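Local coordinates for protein endoglucanase (Thermotoga maritima, PDB 2FVG) that probably works as a metal-dependent aminopeptidase of the M42 family, using two divalent metal cations per subunit, although it carries the name endoglucanase, at residues Val218-Thr223 and Ala297-Thr302; Asp241-Thr246 and Glu320-Leu325; Val58-Asp63 and Ala170-Leu175. All blocks are in the same frame, centred on the assembly; numbering follows the deposited sequence.

Contact 1. Residues Val218-Thr223 and Ala297-Thr302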
loop_
_atom_site.group_PDB
_atom_site.type_symbol
_atom_site.label_atom_id
_atom_site.label_comp_id
_atom_site.label_asym_id
_atom_site.label_seq_id
_atom_site.Cartn_x
_atom_site.Cartn_y
_atom_site.Cartn_z
ATOM N N VAL A 218 2.783 4.514 10.746
ATOM C CA VAL A 218 2.113 4.172 9.493
ATOM C C VAL A 218 3.173 4.235 8.371
ATOM O O VAL A 218 3.882 5.229 8.228
ATOM C CB VAL A 218 0.914 5.134 9.211
ATOM C CG1 VAL A 218 0.189 4.711 7.975
ATOM C CG2 VAL A 218 -0.043 5.132 10.397
ATOM N N VAL A 219 3.330 3.138 7.635
ATOM C CA VAL A 219 4.267 3.038 6.519
ATOM C C VAL A 219 3.474 3.214 5.223
ATOM O O VAL A 219 2.646 2.365 4.865
ATOM C CB VAL A 219 5.000 1.689 6.539
ATOM C CG1 VAL A 219 6.013 1.585 5.389
ATOM C CG2 VAL A 219 5.774 1.533 7.889
ATOM N N GLU A 220 3.687 4.346 4.557
ATOM C CA GLU A 220 3.006 4.636 3.308
ATOM C C GLU A 220 3.991 4.874 2.173
ATOM O O GLU A 220 5.228 4.805 2.358
ATOM C CB GLU A 220 2.099 5.852 3.474
ATOM C CG GLU A 220 0.929 5.574 4.411
ATOM C CD GLU A 220 -0.056 6.718 4.519
ATOM O OE1 GLU A 220 0.303 7.862 4.124
ATOM O OE2 GLU A 220 -1.193 6.467 5.013
ATOM N N THR A 221 3.423 5.102 1.002
ATOM C CA THR A 221 4.139 5.447 -0.207
ATOM C C THR A 221 3.515 6.779 -0.617
ATOM O O THR A 221 2.294 6.949 -0.537
ATOM C CB THR A 221 4.001 4.353 -1.277
ATOM O OG1 THR A 221 4.532 3.128 -0.752
ATOM C CG2 THR A 221 4.809 4.708 -2.529
ATOM N N THR A 222 4.347 7.766 -0.936
ATOM C CA THR A 222 3.844 9.093 -1.306
ATOM C C THR A 222 4.233 9.295 -2.768
ATOM O O THR A 222 5.416 9.253 -3.089
ATOM C CB THR A 222 4.421 10.212 -0.376
ATOM O OG1 THR A 222 3.941 11.491 -0.805
ATOM C CG2 THR A 222 5.962 10.232 -0.387
ATOM N N THR A 223 3.245 9.505 -3.642
ATOM C CA THR A 223 3.527 9.590 -5.066
ATOM C C THR A 223 3.448 10.996 -5.645
ATOM O O THR A 223 2.430 11.680 -5.520
ATOM C CB THR A 223 2.618 8.621 -5.929
ATOM O OG1 THR A 223 2.598 7.295 -5.367
ATOM C CG2 THR A 223 3.145 8.530 -7.366
ATOM N N ALA A 297 0.947 8.929 16.662
ATOM C CA ALA A 297 1.488 8.189 15.535
ATOM C C ALA A 297 2.548 8.951 14.782
ATOM O O ALA A 297 2.665 10.171 14.907
ATOM C CB ALA A 297 0.365 7.777 14.586
ATOM N N GLY A 298 3.336 8.208 14.020
ATOM C CA GLY A 298 4.316 8.757 13.114
ATOM C C GLY A 298 3.959 8.200 11.742
ATOM O O GLY A 298 3.287 7.149 11.635
ATOM N N VAL A 299 4.351 8.913 10.690
ATOM C CA VAL A 299 4.143 8.428 9.323
ATOM C C VAL A 299 5.478 8.495 8.600
ATOM O O VAL A 299 6.180 9.518 8.651
ATOM C CB VAL A 299 3.091 9.255 8.543
ATOM C CG1 VAL A 299 2.863 8.675 7.152
ATOM C CG2 VAL A 299 1.768 9.321 9.296
ATOM N N ILE A 300 5.840 7.388 7.966
ATOM C CA ILE A 300 7.053 7.268 7.176
ATOM C C ILE A 300 6.667 6.801 5.764
ATOM O O ILE A 300 5.909 5.836 5.596
ATOM C CB ILE A 300 8.015 6.294 7.845
ATOM C CG1 ILE A 300 8.437 6.870 9.201
ATOM C CG2 ILE A 300 9.265 6.103 7.010
ATOM C CD1 ILE A 300 9.146 5.882 10.086
ATOM N N SER A 301 7.165 7.495 4.750
ATOM C CA SER A 301 6.804 7.152 3.390
ATOM C C SER A 301 7.985 6.917 2.461
ATOM O O SER A 301 8.994 7.636 2.507
ATOM C CB SER A 301 5.959 8.281 2.787
ATOM O OG SER A 301 4.829 8.556 3.573
ATOM N N THR A 302 7.848 5.902 1.625
ATOM C CA THR A 302 8.781 5.656 0.546
ATOM C C THR A 302 8.319 6.580 -0.606
ATOM O O THR A 302 7.144 6.581 -0.973
ATOM C CB THR A 302 8.742 4.175 0.097
ATOM O OG1 THR A 302 9.097 3.356 1.209
ATOM C CG2 THR A 302 9.765 3.901 -1.048
HETATM O O HOH W 1 6.668 2.267 1.853
HETATM O O HOH W 2 2.046 9.556 3.040
#
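Glu220 and Ser301 face each other across two parallel strands deep inside the protein, in register with Val218 opposite Val299 and Thr221 opposite Thr302. Five backbone hydrogen bonds bind the strands. Val218 and Glu220 each give both N and O, and Thr222 adds its N; the straightest include Ile300 N to Val218 O, 2.9 Å, at 172°. Ser301 CA also lies 3.0 Å from Glu220 O, a CA-H...O contact. The Glu220 side chain rises from this frame on the face shared by Val218, Val299 and Ser301. Its CB lies 3.8 Å from Ser301 OG. CG stands beside the backbone N (chi1 -67°); from there the extended chain takes the carboxylate obliquely across Val299, whose CG1 is 4.0 Å from Glu220 OE1. At the tip the two oxygens part company: OE1 accepts a bond of 2.7 Å from a water that also bonds Ser301 OG, while OE2 is hydrogen-bonded to His61 NE2. On the other face, a second water donates to Glu220 O and bonds Thr302 OG1, and Thr221 OG1 is held by Phe166 O and Asp168 OD1. Branched valine, isoleucine and threonine suit the extended backbone. Since Glu220 and His61 are both predicted ligands of the first zinc, the water shared with Ser301 OG, and to a lesser degree Val299 CG1 beside OE1, probably help to orient this presumed metal-binding carboxylate.

Contact 2. Residues Asp241-Thr246 and Glu320-Leu325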
loop_
_atom_site.group_PDB
_atom_site.type_symbol
_atom_site.label_atom_id
_atom_site.label_comp_id
_atom_site.label_asym_id
_atom_site.label_seq_id
_atom_site.Cartn_x
_atom_site.Cartn_y
_atom_site.Cartn_z
ATOM N N ASP A 241 16.276 10.598 -2.262
ATOM C CA ASP A 241 16.561 11.389 -1.050
ATOM C C ASP A 241 16.185 10.716 0.290
ATOM O O ASP A 241 16.323 11.331 1.347
ATOM C CB ASP A 241 15.967 12.807 -1.169
ATOM C CG ASP A 241 16.708 13.674 -2.204
ATOM O OD1 ASP A 241 17.682 13.194 -2.821
ATOM O OD2 ASP A 241 16.326 14.845 -2.398
ATOM N N GLY A 242 15.721 9.465 0.237
ATOM C CA GLY A 242 15.393 8.684 1.436
ATOM C C GLY A 242 13.923 8.675 1.823
ATOM O O GLY A 242 13.105 9.305 1.165
ATOM N N PRO A 243 13.567 7.894 2.858
ATOM C CA PRO A 243 12.183 7.926 3.302
ATOM C C PRO A 243 11.807 9.316 3.791
ATOM O O PRO A 243 12.645 10.017 4.403
ATOM C CB PRO A 243 12.154 6.948 4.476
ATOM C CG PRO A 243 13.619 6.820 4.923
ATOM C CD PRO A 243 14.389 6.938 3.634
ATOM N N ALA A 244 10.556 9.692 3.539
ATOM C CA ALA A 244 9.984 10.983 3.939
ATOM C C ALA A 244 9.359 10.856 5.314
ATOM O O ALA A 244 8.610 9.922 5.558
ATOM C CB ALA A 244 8.876 11.435 2.928
ATOM N N ILE A 245 9.641 11.812 6.202
ATOM C CA ILE A 245 9.104 11.796 7.567
ATOM C C ILE A 245 8.019 12.879 7.616
ATOM O O ILE A 245 8.302 14.056 7.400
ATOM C CB ILE A 245 10.261 11.969 8.600
ATOM C CG1 ILE A 245 11.302 10.859 8.379
ATOM C CG2 ILE A 245 9.768 11.855 10.041
ATOM C CD1 ILE A 245 12.539 11.009 9.231
ATOM N N THR A 246 6.762 12.471 7.800
ATOM C CA THR A 246 5.658 13.400 7.844
ATOM C C THR A 246 5.651 14.240 9.122
ATOM O O THR A 246 5.821 13.723 10.226
ATOM C CB THR A 246 4.315 12.658 7.666
ATOM O OG1 THR A 246 4.328 11.979 6.413
ATOM C CG2 THR A 246 3.152 13.597 7.675
ATOM N N GLU A 320 15.147 0.533 0.877
ATOM C CA GLU A 320 16.034 -0.095 1.847
ATOM C C GLU A 320 16.204 0.733 3.095
ATOM O O GLU A 320 16.328 0.191 4.195
ATOM C CB GLU A 320 17.417 -0.368 1.242
ATOM C CG GLU A 320 17.459 -1.577 0.345
ATOM C CD GLU A 320 17.102 -2.858 1.090
ATOM O OE1 GLU A 320 17.714 -3.111 2.156
ATOM O OE2 GLU A 320 16.214 -3.609 0.608
ATOM N N ASN A 321 16.251 2.048 2.921
ATOM C CA ASN A 321 16.394 2.955 4.049
ATOM C C ASN A 321 15.136 3.051 4.889
ATOM O O ASN A 321 15.212 3.260 6.109
ATOM C CB ASN A 321 16.856 4.307 3.565
ATOM C CG ASN A 321 18.302 4.299 3.222
ATOM O OD1 ASN A 321 19.126 3.871 4.027
ATOM N ND2 ASN A 321 18.633 4.775 2.033
ATOM N N THR A 322 13.988 2.923 4.228
ATOM C CA THR A 322 12.701 2.877 4.914
ATOM C C THR A 322 12.668 1.625 5.797
ATOM O O THR A 322 12.334 1.700 6.989
ATOM C CB THR A 322 11.548 2.804 3.927
ATOM O OG1 THR A 322 11.657 3.890 3.005
ATOM C CG2 THR A 322 10.192 2.914 4.667
ATOM N N LYS A 323 13.024 0.479 5.213
ATOM C CA LYS A 323 13.095 -0.778 5.941
ATOM C C LYS A 323 14.091 -0.663 7.105
ATOM O O LYS A 323 13.807 -1.130 8.209
ATOM C CB LYS A 323 13.508 -1.905 4.991
ATOM C CG LYS A 323 13.734 -3.251 5.674
ATOM C CD LYS A 323 14.574 -4.214 4.845
ATOM C CE LYS A 323 16.078 -3.940 4.981
ATOM N NZ LYS A 323 16.919 -4.934 4.228
ATOM N N LYS A 324 15.262 -0.066 6.871
ATOM C CA LYS A 324 16.250 0.106 7.948
ATOM C C LYS A 324 15.667 0.926 9.089
ATOM O O LYS A 324 15.773 0.551 10.236
ATOM C CB LYS A 324 17.522 0.799 7.460
ATOM C CG LYS A 324 18.555 -0.062 6.741
ATOM C CD LYS A 324 19.801 0.793 6.473
ATOM C CE LYS A 324 20.898 0.057 5.713
ATOM N NZ LYS A 324 20.515 -0.250 4.311
ATOM N N LEU A 325 15.057 2.056 8.759
ATOM C CA LEU A 325 14.452 2.954 9.746
ATOM C C LEU A 325 13.351 2.294 10.583
ATOM O O LEU A 325 13.317 2.464 11.790
ATOM C CB LEU A 325 13.918 4.226 9.065
ATOM C CG LEU A 325 13.394 5.361 9.941
ATOM C CD1 LEU A 325 14.430 5.787 11.002
ATOM C CD2 LEU A 325 12.981 6.540 9.080
#
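Thr322 OG1 is gripped by Asp318 O, one turn back in its own helix, and by Thr302 OG1 of the neighbouring strand, and it also rests 3.4 Å from Pro243 CB. Here helix 316-332 of the zinc-exopeptidase alpha/beta fold packs against the turn leading into short strand 244-245 of the central sheet. With OG1 beside the backbone N (chi1 -54°), threonine suits a buried helix position because its hydroxyl can be satisfied by the helix's own carbonyl. The Pro243 ring does most of the touching: CB touches the hydroxyl as the two side chains slide past each other in opposite directions, CG meets Leu325 CD2 at 4.2 Å, and CD meets Asn321 CB at 3.6 Å, where the two side chains cross at about a right angle. An alanine in place of Pro243 would probably leave Leu325 CD2 and Asn321 CB without these ring contacts and open a gap between the turn and the helix. Gly242, just before it, has a positive phi of 98°, easily adopted without a side chain, and its N bonds Asp318 OD1. Ile245 CD1 comes loosely to Leu325 CD2, 4.5 Å away. Where Lys323 packs against helix 166-180, its NZ forms a salt bridge of 2.9 Å with Glu320 OE1, which accepts through its syn lone pair.

Contact 3. Residues Val58-Asp63 and Ala170-Leu175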
loop_
_atom_site.group_PDB
_atom_site.type_symbol
_atom_site.label_atom_id
_atom_site.label_comp_id
_atom_site.label_asym_id
_atom_site.label_seq_id
_atom_site.Cartn_x
_atom_site.Cartn_y
_atom_site.Cartn_z
ATOM N N VAL A 58 2.487 -1.136 13.816
ATOM C CA VAL A 58 3.129 -0.688 12.565
ATOM C C VAL A 58 2.209 -1.139 11.447
ATOM O O VAL A 58 1.953 -2.326 11.328
ATOM C CB VAL A 58 4.545 -1.294 12.408
ATOM C CG1 VAL A 58 5.211 -0.829 11.096
ATOM C CG2 VAL A 58 5.421 -0.913 13.597
ATOM N N SER A 59 1.688 -0.228 10.627
ATOM C CA SER A 59 0.743 -0.697 9.603
ATOM C C SER A 59 0.978 -0.284 8.129
ATOM O O SER A 59 1.614 0.726 7.853
ATOM C CB SER A 59 -0.688 -0.344 10.021
ATOM O OG SER A 59 -0.875 1.038 9.955
ATOM N N ALA A 60 0.432 -1.086 7.208
ATOM C CA ALA A 60 0.481 -0.806 5.769
ATOM C C ALA A 60 -0.855 -1.253 5.162
ATOM O O ALA A 60 -1.500 -2.141 5.713
ATOM C CB ALA A 60 1.645 -1.524 5.135
ATOM N N HIS A 61 -1.261 -0.660 4.040
ATOM C CA HIS A 61 -2.538 -1.006 3.388
ATOM C C HIS A 61 -2.342 -1.954 2.239
ATOM O O HIS A 61 -1.453 -1.772 1.399
ATOM C CB HIS A 61 -3.218 0.255 2.846
ATOM C CG HIS A 61 -2.888 1.475 3.639
ATOM N ND1 HIS A 61 -3.186 1.593 4.982
ATOM C CD2 HIS A 61 -2.272 2.626 3.288
ATOM C CE1 HIS A 61 -2.771 2.770 5.421
ATOM N NE2 HIS A 61 -2.222 3.420 4.411
HETATM N N MSE A 62 -3.192 -2.962 2.198
HETATM C CA MSE A 62 -3.155 -3.959 1.160
HETATM C C MSE A 62 -3.932 -3.610 -0.079
HETATM O O MSE A 62 -3.696 -4.204 -1.131
HETATM C CB MSE A 62 -3.710 -5.270 1.696
HETATM C CG MSE A 62 -2.844 -5.883 2.753
HETATM SE SE MSE A 62 -3.503 -7.693 3.271
HETATM C CE MSE A 62 -5.211 -7.229 4.186
ATOM N N ASP A 63 -4.871 -2.677 0.031
ATOM C CA ASP A 63 -5.756 -2.365 -1.098
ATOM C C ASP A 63 -5.184 -1.423 -2.156
ATOM O O ASP A 63 -4.269 -0.638 -1.881
ATOM C CB ASP A 63 -7.148 -1.877 -0.619
ATOM C CG ASP A 63 -7.099 -0.587 0.194
ATOM O OD1 ASP A 63 -6.168 -0.426 1.040
ATOM O OD2 ASP A 63 -8.025 0.253 0.000
ATOM N N ALA A 170 4.382 -1.333 -1.578
ATOM C CA ALA A 170 5.801 -1.199 -1.151
ATOM C C ALA A 170 5.864 -1.168 0.376
ATOM O O ALA A 170 6.792 -1.698 0.974
ATOM C CB ALA A 170 6.461 0.068 -1.734
ATOM N N GLY A 171 4.876 -0.521 1.002
ATOM C CA GLY A 171 4.774 -0.470 2.460
ATOM C C GLY A 171 4.599 -1.863 3.049
ATOM O O GLY A 171 5.256 -2.212 4.043
ATOM N N CYS A 172 3.746 -2.674 2.428
ATOM C CA CYS A 172 3.527 -4.077 2.842
ATOM C C CYS A 172 4.818 -4.879 2.725
ATOM O O CYS A 172 5.161 -5.659 3.613
ATOM C CB CYS A 172 2.495 -4.772 1.961
ATOM S SG CYS A 172 0.792 -4.198 2.078
ATOM N N SER A 173 5.523 -4.676 1.616
ATOM C CA SER A 173 6.775 -5.367 1.333
ATOM C C SER A 173 7.845 -5.006 2.383
ATOM O O SER A 173 8.611 -5.864 2.843
ATOM C CB SER A 173 7.215 -4.995 -0.091
ATOM O OG SER A 173 8.455 -5.589 -0.420
ATOM N N VAL A 174 7.877 -3.736 2.765
ATOM C CA VAL A 174 8.785 -3.246 3.790
ATOM C C VAL A 174 8.576 -4.011 5.092
ATOM O O VAL A 174 9.539 -4.425 5.709
ATOM C CB VAL A 174 8.635 -1.729 4.056
ATOM C CG1 VAL A 174 9.513 -1.293 5.241
ATOM C CG2 VAL A 174 9.026 -0.940 2.837
ATOM N N LEU A 175 7.314 -4.190 5.491
ATOM C CA LEU A 175 6.960 -4.884 6.733
ATOM C C LEU A 175 7.366 -6.333 6.688
ATOM O O LEU A 175 7.934 -6.838 7.646
ATOM C CB LEU A 175 5.468 -4.776 7.033
ATOM C CG LEU A 175 4.897 -3.361 7.207
ATOM C CD1 LEU A 175 3.562 -3.451 7.898
ATOM C CD2 LEU A 175 5.828 -2.475 8.004
#
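Val58, Ala60 and Leu175 make the apolar part of this contact, where strand 55-61 packs against helix 166-180, the axes of the short segments running at 142° and coming within 7.0 Å. Val58 CG1, anti to the backbone N (chi1 180°), meets Leu175 CD2 at 3.6 Å. The other branch of the leucine, CD1, meets Ala60 CB at 3.9 Å, so that the forked side chain spans two residues whose side chains point to the helix. Backbone packing comes next: Ala60 CB presses on the helix itself, 3.6 Å from both Gly171 C and Cys172 N. Small residues suit this place, since Gly171 has no side chain to stand between the helix and Ala60. Sulfur contacts form a third group. Cys172 SG, beside its own backbone N, lies 3.4 Å from His61 O and 4.1 Å from CG of Met62, a selenomethionine whose chain heads toward helix 18-28. No hydrogen bond joins the two segments directly; polar ties come from residues nearby. Asp168 takes His61 N through OD2, while His61 ND1 bonds Thr194 OG1, which would help to fix the imidazole ring. A helix laid over a parallel strand whose C-terminal end supplies a metal ligand is characteristic of the alpha/beta fold of zinc exopeptidases, here with predicted ligands His61 and Asp167 at the adjoining ends of strand and helix.

In the fold
From the N terminus, contact 3 closes first: strand 55-61 meets helix 166-180 after a loop of 106 residues that includes the separate six-stranded antiparallel sheet. It is complete before contact 1 opens at Val218. Contacts 1 and 2 then cross, because 241-246 lies between the halves of contact 1 and 297-302 between those of contact 2; each spans 73 residues. The central sheet joins them all. Val219 N to Ser59 O, probably a hydrogen bond, links strands 215-224 and 55-61, and Ala244 N to Ser301 O links 244-245 to 297-306. Helices 166-180 and 316-332 pack together where Lys323 touches Val174.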